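Alpha-glucosidase ([Eubacterium] rectale, PDB 6PNR) hydrolyses alpha-glycosidic bonds as a family 31 glycoside hydrolase, here a sulfoquinovosidase that probably releases sulfoquinovose from sulfolipid-derived glycosides. Local coordinates at residues A[112-117]-A[125-130]; A[178-183]-A[209-214]; A[215-220]-A[575-580]. All blocks are in the same frame, centred on the assembly; numbering follows the deposited sequence.

Contact 1 of 3, residues A[112-117]-A[125-130]; sequences EKCYGC and NLRGRN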
loop_
_atom_site.group_PDB
_atom_site.type_symbol
_atom_site.label_atom_id
_atom_site.label_comp_id
_atom_site.label_asym_id
_atom_site.label_seq_id
_atom_site.Cartn_x
_atom_site.Cartn_y
_atom_site.Cartn_z
ATOM N N GLU A 112 26.875 2.572 -9.560
ATOM C CA GLU A 112 26.477 3.936 -9.870
ATOM C C GLU A 112 25.458 4.462 -8.855
ATOM O O GLU A 112 24.617 3.720 -8.339
ATOM C CB GLU A 112 25.882 3.979 -11.277
ATOM C CG GLU A 112 25.386 5.334 -11.741
ATOM C CD GLU A 112 24.856 5.281 -13.162
ATOM O OE1 GLU A 112 25.009 4.216 -13.805
ATOM O OE2 GLU A 112 24.283 6.288 -13.628
ATOM N N LYS A 113 25.532 5.763 -8.579
ATOM C CA LYS A 113 24.568 6.434 -7.721
ATOM C C LYS A 113 23.971 7.623 -8.464
ATOM O O LYS A 113 24.549 8.129 -9.428
ATOM C CB LYS A 113 25.222 6.861 -6.400
ATOM C CG LYS A 113 25.604 5.646 -5.579
ATOM C CD LYS A 113 26.559 5.908 -4.457
ATOM C CE LYS A 113 26.831 4.569 -3.771
ATOM N NZ LYS A 113 27.809 4.674 -2.668
ATOM N N CYS A 114 22.796 8.059 -8.004
ATOM C CA CYS A 114 21.989 9.051 -8.704
ATOM C C CYS A 114 21.326 9.984 -7.702
ATOM O O CYS A 114 20.881 9.550 -6.633
ATOM C CB CYS A 114 20.913 8.386 -9.565
ATOM S SG CYS A 114 21.569 7.392 -10.933
ATOM N N TYR A 115 21.226 11.259 -8.064
ATOM C CA TYR A 115 20.742 12.267 -7.137
ATOM C C TYR A 115 19.755 13.188 -7.843
ATOM O O TYR A 115 19.852 13.433 -9.049
ATOM C CB TYR A 115 21.902 13.070 -6.552
ATOM C CG TYR A 115 22.976 12.198 -5.941
ATOM C CD1 TYR A 115 22.928 11.843 -4.600
ATOM C CD2 TYR A 115 24.035 11.719 -6.711
ATOM C CE1 TYR A 115 23.902 11.047 -4.041
ATOM C CE2 TYR A 115 25.014 10.917 -6.162
ATOM C CZ TYR A 115 24.945 10.584 -4.830
ATOM O OH TYR A 115 25.914 9.791 -4.274
ATOM N N GLY A 116 18.798 13.696 -7.079
ATOM C CA GLY A 116 17.885 14.661 -7.656
ATOM C C GLY A 116 16.437 14.216 -7.679
ATOM O O GLY A 116 15.880 13.845 -6.640
ATOM N N CYS A 117 15.831 14.245 -8.866
ATOM C CA CYS A 117 14.383 14.101 -9.030
ATOM C C CYS A 117 13.630 15.146 -8.212
ATOM O O CYS A 117 12.562 14.873 -7.660
ATOM C CB CYS A 117 13.910 12.686 -8.684
ATOM S SG CYS A 117 14.291 11.511 -10.029
ATOM N N ASN A 125 20.455 9.903 -2.389
ATOM C CA ASN A 125 20.779 8.897 -3.396
ATOM C C ASN A 125 19.519 8.120 -3.754
ATOM O O ASN A 125 18.923 7.446 -2.900
ATOM C CB ASN A 125 21.869 7.958 -2.884
ATOM C CG ASN A 125 22.141 6.802 -3.831
ATOM O OD1 ASN A 125 21.842 6.875 -5.026
ATOM N ND2 ASN A 125 22.722 5.721 -3.297
ATOM N N LEU A 126 19.106 8.233 -5.014
ATOM C CA LEU A 126 17.896 7.611 -5.519
ATOM C C LEU A 126 18.059 6.129 -5.838
ATOM O O LEU A 126 17.045 5.454 -6.062
ATOM C CB LEU A 126 17.428 8.334 -6.788
ATOM C CG LEU A 126 17.403 9.860 -6.694
ATOM C CD1 LEU A 126 17.081 10.445 -8.057
ATOM C CD2 LEU A 126 16.390 10.318 -5.646
ATOM N N ARG A 127 19.290 5.616 -5.889
ATOM C CA ARG A 127 19.502 4.253 -6.369
ATOM C C ARG A 127 18.772 3.248 -5.486
ATOM O O ARG A 127 18.752 3.374 -4.259
ATOM C CB ARG A 127 20.998 3.922 -6.407
ATOM C CG ARG A 127 21.342 2.851 -7.449
ATOM C CD ARG A 127 21.246 3.418 -8.860
ATOM N NE ARG A 127 21.145 2.387 -9.895
ATOM C CZ ARG A 127 22.169 1.657 -10.334
ATOM N NH1 ARG A 127 23.382 1.828 -9.815
ATOM N NH2 ARG A 127 21.978 0.754 -11.291
ATOM N N GLY A 128 18.147 2.253 -6.127
ATOM C CA GLY A 128 17.442 1.204 -5.427
ATOM C C GLY A 128 15.962 1.448 -5.203
ATOM O O GLY A 128 15.280 0.552 -4.697
ATOM N N ARG A 129 15.439 2.622 -5.569
ATOM C CA ARG A 129 14.021 2.919 -5.400
ATOM C C ARG A 129 13.480 3.591 -6.654
ATOM O O ARG A 129 14.226 3.928 -7.577
ATOM C CB ARG A 129 13.778 3.805 -4.167
ATOM C CG ARG A 129 14.069 3.100 -2.838
ATOM C CD ARG A 129 13.969 4.045 -1.645
ATOM N NE ARG A 129 14.279 3.360 -0.390
ATOM C CZ ARG A 129 15.489 3.331 0.161
ATOM N NH1 ARG A 129 16.507 3.949 -0.429
ATOM N NH2 ARG A 129 15.687 2.673 1.296
ATOM N N ASN A 130 12.161 3.782 -6.690
ATOM C CA ASN A 130 11.530 4.536 -7.762
ATOM C C ASN A 130 10.856 5.783 -7.199
ATOM O O ASN A 130 10.394 5.805 -6.047
ATOM C CB ASN A 130 10.513 3.686 -8.539
ATOM C CG ASN A 130 9.336 3.253 -7.690
ATOM O OD1 ASN A 130 9.491 2.513 -6.715
ATOM N ND2 ASN A 130 8.144 3.689 -8.076
#

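Contact 2 of 3, residues A[178-183]-A[209-214]; sequences YYLHVD and IRIECA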
loop_
_atom_site.group_PDB
_atom_site.type_symbol
_atom_site.label_atom_id
_atom_site.label_comp_id
_atom_site.label_asym_id
_atom_site.label_seq_id
_atom_site.Cartn_x
_atom_site.Cartn_y
_atom_site.Cartn_z
ATOM N N TYR A 178 27.047 13.150 -15.381
ATOM C CA TYR A 178 26.114 13.774 -16.302
ATOM C C TYR A 178 24.818 14.046 -15.544
ATOM O O TYR A 178 24.550 13.446 -14.498
ATOM C CB TYR A 178 25.842 12.894 -17.542
ATOM C CG TYR A 178 25.050 11.608 -17.276
ATOM C CD1 TYR A 178 23.661 11.628 -17.179
ATOM C CD2 TYR A 178 25.689 10.374 -17.149
ATOM C CE1 TYR A 178 22.939 10.479 -16.938
ATOM C CE2 TYR A 178 24.972 9.215 -16.913
ATOM C CZ TYR A 178 23.593 9.273 -16.805
ATOM O OH TYR A 178 22.849 8.134 -16.569
ATOM N N TYR A 179 24.025 14.973 -16.068
ATOM C CA TYR A 179 22.629 15.089 -15.681
ATOM C C TYR A 179 21.775 14.799 -16.900
ATOM O O TYR A 179 22.204 15.005 -18.042
ATOM C CB TYR A 179 22.280 16.476 -15.093
ATOM C CG TYR A 179 22.021 17.587 -16.093
ATOM C CD1 TYR A 179 20.745 17.813 -16.611
ATOM C CD2 TYR A 179 23.038 18.446 -16.471
ATOM C CE1 TYR A 179 20.512 18.849 -17.510
ATOM C CE2 TYR A 179 22.813 19.481 -17.359
ATOM C CZ TYR A 179 21.563 19.672 -17.886
ATOM O OH TYR A 179 21.362 20.707 -18.776
ATOM N N LEU A 180 20.570 14.303 -16.648
ATOM C CA LEU A 180 19.615 13.985 -17.693
ATOM C C LEU A 180 18.290 14.619 -17.311
ATOM O O LEU A 180 17.836 14.473 -16.170
ATOM C CB LEU A 180 19.460 12.461 -17.873
ATOM C CG LEU A 180 18.517 11.913 -18.953
ATOM C CD1 LEU A 180 18.920 10.495 -19.309
ATOM C CD2 LEU A 180 17.064 11.934 -18.520
ATOM N N HIS A 181 17.676 15.307 -18.259
ATOM C CA HIS A 181 16.398 15.968 -18.064
ATOM C C HIS A 181 15.416 15.466 -19.108
ATOM O O HIS A 181 15.760 15.377 -20.293
ATOM C CB HIS A 181 16.528 17.491 -18.187
ATOM C CG HIS A 181 15.218 18.202 -18.068
ATOM N ND1 HIS A 181 14.439 18.121 -16.933
ATOM C CD2 HIS A 181 14.532 18.973 -18.946
ATOM C CE1 HIS A 181 13.331 18.825 -17.112
ATOM N NE2 HIS A 181 13.367 19.356 -18.324
ATOM N N VAL A 182 14.200 15.136 -18.674
ATOM C CA VAL A 182 13.106 14.813 -19.579
ATOM C C VAL A 182 12.216 16.044 -19.674
ATOM O O VAL A 182 11.633 16.477 -18.672
ATOM C CB VAL A 182 12.305 13.588 -19.099
ATOM C CG1 VAL A 182 11.192 13.244 -20.102
ATOM C CG2 VAL A 182 13.225 12.385 -18.879
ATOM N N ASP A 183 12.086 16.589 -20.883
ATOM C CA ASP A 183 11.354 17.834 -21.117
ATOM C C ASP A 183 9.862 17.526 -21.197
ATOM O O ASP A 183 9.245 17.491 -22.264
ATOM C CB ASP A 183 11.862 18.516 -22.383
ATOM C CG ASP A 183 11.303 19.924 -22.570
ATOM O OD1 ASP A 183 10.481 20.377 -21.744
ATOM O OD2 ASP A 183 11.700 20.589 -23.552
ATOM N N ILE A 209 14.694 14.568 -24.602
ATOM C CA ILE A 209 15.542 14.208 -23.477
ATOM C C ILE A 209 16.885 14.886 -23.691
ATOM O O ILE A 209 17.422 14.878 -24.807
ATOM C CB ILE A 209 15.680 12.681 -23.324
ATOM C CG1 ILE A 209 14.343 12.095 -22.827
ATOM C CG2 ILE A 209 16.845 12.330 -22.375
ATOM C CD1 ILE A 209 14.305 10.576 -22.692
ATOM N N ARG A 210 17.399 15.502 -22.631
ATOM C CA ARG A 210 18.617 16.293 -22.655
ATOM C C ARG A 210 19.634 15.650 -21.725
ATOM O O ARG A 210 19.297 15.271 -20.596
ATOM C CB ARG A 210 18.313 17.730 -22.228
ATOM C CG ARG A 210 19.490 18.650 -22.210
ATOM C CD ARG A 210 19.064 20.022 -21.725
ATOM N NE ARG A 210 20.216 20.894 -21.622
ATOM C CZ ARG A 210 20.586 21.740 -22.576
ATOM N NH1 ARG A 210 19.862 21.836 -23.690
ATOM N NH2 ARG A 210 21.666 22.496 -22.408
ATOM N N ILE A 211 20.860 15.487 -22.208
ATOM C CA ILE A 211 21.935 14.875 -21.436
ATOM C C ILE A 211 23.163 15.764 -21.553
ATOM O O ILE A 211 23.569 16.122 -22.663
ATOM C CB ILE A 211 22.266 13.454 -21.922
ATOM C CG1 ILE A 211 21.007 12.590 -22.008
ATOM C CG2 ILE A 211 23.302 12.827 -21.008
ATOM C CD1 ILE A 211 21.280 11.153 -22.465
ATOM N N GLU A 212 23.760 16.112 -20.421
ATOM C CA GLU A 212 24.887 17.027 -20.437
ATOM C C GLU A 212 25.909 16.578 -19.403
ATOM O O GLU A 212 25.544 16.281 -18.262
ATOM C CB GLU A 212 24.392 18.454 -20.175
ATOM C CG GLU A 212 25.427 19.528 -20.307
ATOM C CD GLU A 212 24.816 20.910 -20.569
ATOM O OE1 GLU A 212 23.601 21.118 -20.314
ATOM O OE2 GLU A 212 25.564 21.783 -21.049
ATOM N N CYS A 213 27.182 16.518 -19.797
ATOM C CA CYS A 213 28.236 16.009 -18.923
ATOM C C CYS A 213 29.199 17.123 -18.517
ATOM O O CYS A 213 29.163 18.240 -19.030
ATOM C CB CYS A 213 28.996 14.849 -19.594
ATOM S SG CYS A 213 30.112 15.328 -20.989
ATOM N N ALA A 214 30.064 16.807 -17.559
ATOM C CA ALA A 214 31.037 17.778 -17.090
ATOM C C ALA A 214 32.106 17.053 -16.288
ATOM O O ALA A 214 31.889 15.947 -15.782
ATOM C CB ALA A 214 30.388 18.889 -16.249
#

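Contact 3 of 3, residues A[215-220]-A[575-580]; sequences DTYLKL and PLFMHY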
loop_
_atom_site.group_PDB
_atom_site.type_symbol
_atom_site.label_atom_id
_atom_site.label_comp_id
_atom_site.label_asym_id
_atom_site.label_seq_id
_atom_site.Cartn_x
_atom_site.Cartn_y
_atom_site.Cartn_z
ATOM N N ASP A 215 33.264 17.708 -16.178
ATOM C CA ASP A 215 34.437 17.127 -15.533
ATOM C C ASP A 215 34.294 17.061 -14.012
ATOM O O ASP A 215 34.889 16.184 -13.372
ATOM C CB ASP A 215 35.667 17.955 -15.919
ATOM C CG ASP A 215 36.952 17.430 -15.308
ATOM O OD1 ASP A 215 37.074 16.197 -15.141
ATOM O OD2 ASP A 215 37.841 18.257 -14.990
ATOM N N THR A 216 33.543 17.990 -13.416
ATOM C CA THR A 216 33.375 18.072 -11.969
ATOM C C THR A 216 31.911 18.358 -11.642
ATOM O O THR A 216 31.153 18.861 -12.478
ATOM C CB THR A 216 34.254 19.173 -11.358
ATOM O OG1 THR A 216 33.815 20.451 -11.836
ATOM C CG2 THR A 216 35.725 18.978 -11.728
ATOM N N TYR A 217 31.517 18.050 -10.402
ATOM C CA TYR A 217 30.144 18.355 -9.999
ATOM C C TYR A 217 29.902 19.855 -9.954
ATOM O O TYR A 217 28.786 20.304 -10.239
ATOM C CB TYR A 217 29.818 17.708 -8.647
ATOM C CG TYR A 217 29.682 16.227 -8.780
ATOM C CD1 TYR A 217 28.593 15.678 -9.451
ATOM C CD2 TYR A 217 30.661 15.371 -8.288
ATOM C CE1 TYR A 217 28.471 14.324 -9.622
ATOM C CE2 TYR A 217 30.544 14.009 -8.449
ATOM C CZ TYR A 217 29.449 13.493 -9.120
ATOM O OH TYR A 217 29.319 12.138 -9.293
ATOM N N LEU A 218 30.920 20.640 -9.589
ATOM C CA LEU A 218 30.792 22.092 -9.638
ATOM C C LEU A 218 30.469 22.559 -11.048
ATOM O O LEU A 218 29.582 23.392 -11.243
ATOM C CB LEU A 218 32.073 22.758 -9.133
ATOM C CG LEU A 218 32.363 22.620 -7.643
ATOM C CD1 LEU A 218 33.793 23.044 -7.336
ATOM C CD2 LEU A 218 31.379 23.445 -6.834
ATOM N N LYS A 219 31.172 22.023 -12.052
ATOM C CA LYS A 219 30.885 22.415 -13.432
ATOM C C LYS A 219 29.563 21.847 -13.918
ATOM O O LYS A 219 28.869 22.479 -14.723
ATOM C CB LYS A 219 32.023 21.980 -14.367
ATOM C CG LYS A 219 33.307 22.811 -14.213
ATOM C CD LYS A 219 34.422 22.301 -15.130
ATOM C CE LYS A 219 35.778 22.892 -14.758
ATOM N NZ LYS A 219 36.885 22.216 -15.499
ATOM N N LEU A 220 29.194 20.654 -13.456
ATOM C CA LEU A 220 27.867 20.147 -13.779
ATOM C C LEU A 220 26.775 21.096 -13.284
ATOM O O LEU A 220 25.804 21.360 -14.002
ATOM C CB LEU A 220 27.681 18.757 -13.184
ATOM C CG LEU A 220 26.563 17.965 -13.843
ATOM C CD1 LEU A 220 26.894 17.698 -15.297
ATOM C CD2 LEU A 220 26.386 16.674 -13.097
ATOM N N PRO A 575 26.555 18.824 -1.181
ATOM C CA PRO A 575 26.891 17.480 -0.713
ATOM C C PRO A 575 28.398 17.341 -0.570
ATOM O O PRO A 575 29.177 18.033 -1.232
ATOM C CB PRO A 575 26.337 16.573 -1.816
ATOM C CG PRO A 575 26.367 17.410 -3.033
ATOM C CD PRO A 575 26.112 18.829 -2.586
ATOM N N LEU A 576 28.809 16.454 0.331
ATOM C CA LEU A 576 30.237 16.348 0.608
ATOM C C LEU A 576 31.031 16.019 -0.653
ATOM O O LEU A 576 32.148 16.521 -0.828
ATOM C CB LEU A 576 30.476 15.307 1.698
ATOM C CG LEU A 576 30.597 15.805 3.138
ATOM C CD1 LEU A 576 29.363 16.607 3.592
ATOM C CD2 LEU A 576 30.825 14.620 4.071
ATOM N N PHE A 577 30.458 15.222 -1.559
ATOM C CA PHE A 577 31.194 14.823 -2.751
ATOM C C PHE A 577 31.346 15.948 -3.757
ATOM O O PHE A 577 32.053 15.762 -4.752
ATOM C CB PHE A 577 30.539 13.599 -3.414
ATOM C CG PHE A 577 29.125 13.818 -3.893
ATOM C CD1 PHE A 577 28.871 14.466 -5.087
ATOM C CD2 PHE A 577 28.041 13.335 -3.158
ATOM C CE1 PHE A 577 27.576 14.656 -5.538
ATOM C CE2 PHE A 577 26.734 13.520 -3.609
ATOM C CZ PHE A 577 26.503 14.173 -4.804
ATOM N N MET A 578 30.725 17.108 -3.530
ATOM C CA MET A 578 30.910 18.218 -4.455
ATOM C C MET A 578 32.314 18.794 -4.362
ATOM O O MET A 578 32.803 19.374 -5.335
ATOM C CB MET A 578 29.882 19.316 -4.195
ATOM C CG MET A 578 29.949 20.453 -5.195
ATOM S SD MET A 578 28.492 21.498 -5.146
ATOM C CE MET A 578 27.354 20.535 -6.147
ATOM N N HIS A 579 32.974 18.652 -3.211
ATOM C CA HIS A 579 34.334 19.146 -3.046
ATOM C C HIS A 579 35.322 18.052 -2.683
ATOM O O HIS A 579 36.518 18.336 -2.571
ATOM C CB HIS A 579 34.390 20.244 -1.981
ATOM C CG HIS A 579 33.693 21.501 -2.381
ATOM N ND1 HIS A 579 34.139 22.302 -3.412
ATOM C CD2 HIS A 579 32.581 22.100 -1.890
ATOM C CE1 HIS A 579 33.330 23.339 -3.538
ATOM N NE2 HIS A 579 32.372 23.236 -2.634
ATOM N N TYR A 580 34.858 16.818 -2.479
ATOM C CA TYR A 580 35.730 15.675 -2.216
ATOM C C TYR A 580 35.262 14.523 -3.098
ATOM O O TYR A 580 34.684 13.547 -2.617
ATOM C CB TYR A 580 35.717 15.316 -0.732
ATOM C CG TYR A 580 36.082 16.505 0.120
ATOM C CD1 TYR A 580 37.417 16.863 0.306
ATOM C CD2 TYR A 580 35.101 17.297 0.708
ATOM C CE1 TYR A 580 37.761 17.952 1.075
ATOM C CE2 TYR A 580 35.438 18.399 1.481
ATOM C CZ TYR A 580 36.773 18.722 1.658
ATOM O OH TYR A 580 37.127 19.819 2.414
HETATM O O HOH W 1 33.189 19.347 -7.863
#

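Contact 1 of 3, residues A[112-117]-A[125-130]
The guanidinium of R127 meets the carbonyl oxygen of E112 at its edge, almost in its own plane. It reaches from an Asx turn at N125 to the start of strand 114-118, an outermost strand of an eight-stranded antiparallel sheet. R127 NH1 donates to E112 O at 2.7 Å, and the donor stands tilted from the carbonyl plane. R127 NH1 has a second acceptor in D109 O, and R127 NH2 bonds D195 O and N194 O. The R127 side chain reaches across with its CG anti to the backbone N (chi1 -153°) and a bend at chi2. The Y115 ring lies obliquely beside N125, with CD1 3.8 Å from N125 CA; its plane and the N125 amide are 42° apart. The Y115 hydroxyl is bonded to Y587 O. In the Asx turn, N125 OD1 accepts R127 N at 3.0 Å, from above the amide plane. This turn runs into a type II beta turn from L126 to R129. N125 OD1 also takes a weak bond from C114 N. The K113 side chain crosses that of N125 at about a right angle, its CG beside ND2, and K113 NZ goes on to a salt bridge with D588. The backbone tie is L126 N to C114 O, 2.7 Å and nearly straight. Beyond it, L126 CD1 packs against C117 SG at 3.6 Å.

Contact 2 of 3, residues A[178-183]-A[209-214]
Y179 and E212 lie side by side and point the same way from neighbouring antiparallel strands. The Y179 ring runs along the aliphatic part of E212, with CE2 3.4 Å from E212 CB. Its CG sits between the backbone N and the carbonyl carbon (chi1 81°), which carries the ring over the partner strand. There the hydroxyl does two jobs. It donates to E212 OE1 at 2.7 Å, nearly along the C-O axis of that oxygen. It accepts from R210 NE at 3.1 Å, in the guanidinium plane. R210 is extended from CG to NE and crosses the tyrosine obliquely, the two planes 29° apart. Its NH2 closes the triangle with a salt bridge to E212 OE1 at 3.2 Å, arriving from above the carboxylate plane. R210 also makes a cation-pi contact with Y227 of helix 217-228. A phenylalanine in place of Y179 would probably leave R210 NE without this acceptor and E212 OE1 without its hydroxyl donor.

The other face is apolar. L180 lies obliquely between the two isoleucines: its CG meets I209 CG2 at 3.8 Å and its CD1 meets I211 CD1 at 4.0 Å. Y178 lies alongside I211, and V182 alongside I209. L200 and V106 of the facing sheet press on this side. Four backbone bonds join the pairs Y179-E212 and H181-R210. Such two-faced antiparallel pairing, with one apolar face turned to a second sheet, is typical of a beta-sandwich, consistent with the N-terminal domain of family 31 enzymes.

Contact 3 of 3, residues A[215-220]-A[575-580]
The first turn of helix 217-228 meets a loop of the family 31 C-terminal domain, between strands 573-574 and 593-595. The helix is capped by T216, whose OG1 accepts K219 N at 3.1 Å. Just inside the cap, Y217 and F577 form a T-shaped pair. F577 turns its edge to the face of Y217, with CD1 lying 3.7 Å above the tyrosine plane and toward the rim. The ring centroids are 5.0 Å apart and the planes are inclined at 67°. P575 CB lies over one face of F577. F577 also stacks with Y587 and meets the ring of Y115.

Beside the aromatic pair, L218 crosses M578 obliquely. Its CD2 rests 3.7 Å from M578 CG and near SD as well. The same leucine crosses H579 at about a right angle. Both of its methyls meet H579 CE1, with L218 CD2 at 3.8 Å. M578 also touches M481 of helix 469-481, which brings a third element to this junction.

The polar link is one water. It accepts from L218 N at 3.1 Å and donates to M578 O at 2.6 Å. L218 N belongs to the first turn, where a helix has no carbonyl of its own to offer, and the water supplies the acceptor. E581 OE2 does the same for Y217 N, and a carboxylate near the positive end of the helix dipole is likely to be favourable. The two segments share no direct hydrogen bond. The join between helix and C-terminal domain therefore rests on the fit of apolar side chains and on the ring pair, with the water as its polar bridge.

How the contacts relate
All three contacts are largely buried, although each includes some partly exposed residues. Contacts 1 and 2 reach the same eight-stranded sheet. Contact 2 pairs two inner strands, while contact 1 joins the outermost strand 114-118 to a loop. Contact 3 leaves the sheet and joins a helix start to the C-terminal domain. Strand 208-213 leads into helix 217-228, and A214 packs on L220. Y115 of contact 1 touches F577 of contact 3, and E112 lies against Y178 of contact 2. Chemistry follows place: contact 2 has regular backbone pairing, a charged and hydroxyl network on one face and apolar packing on the other; contact 1 has side-chain-to-backbone bonds; contact 3 has aromatic and water-mediated contacts.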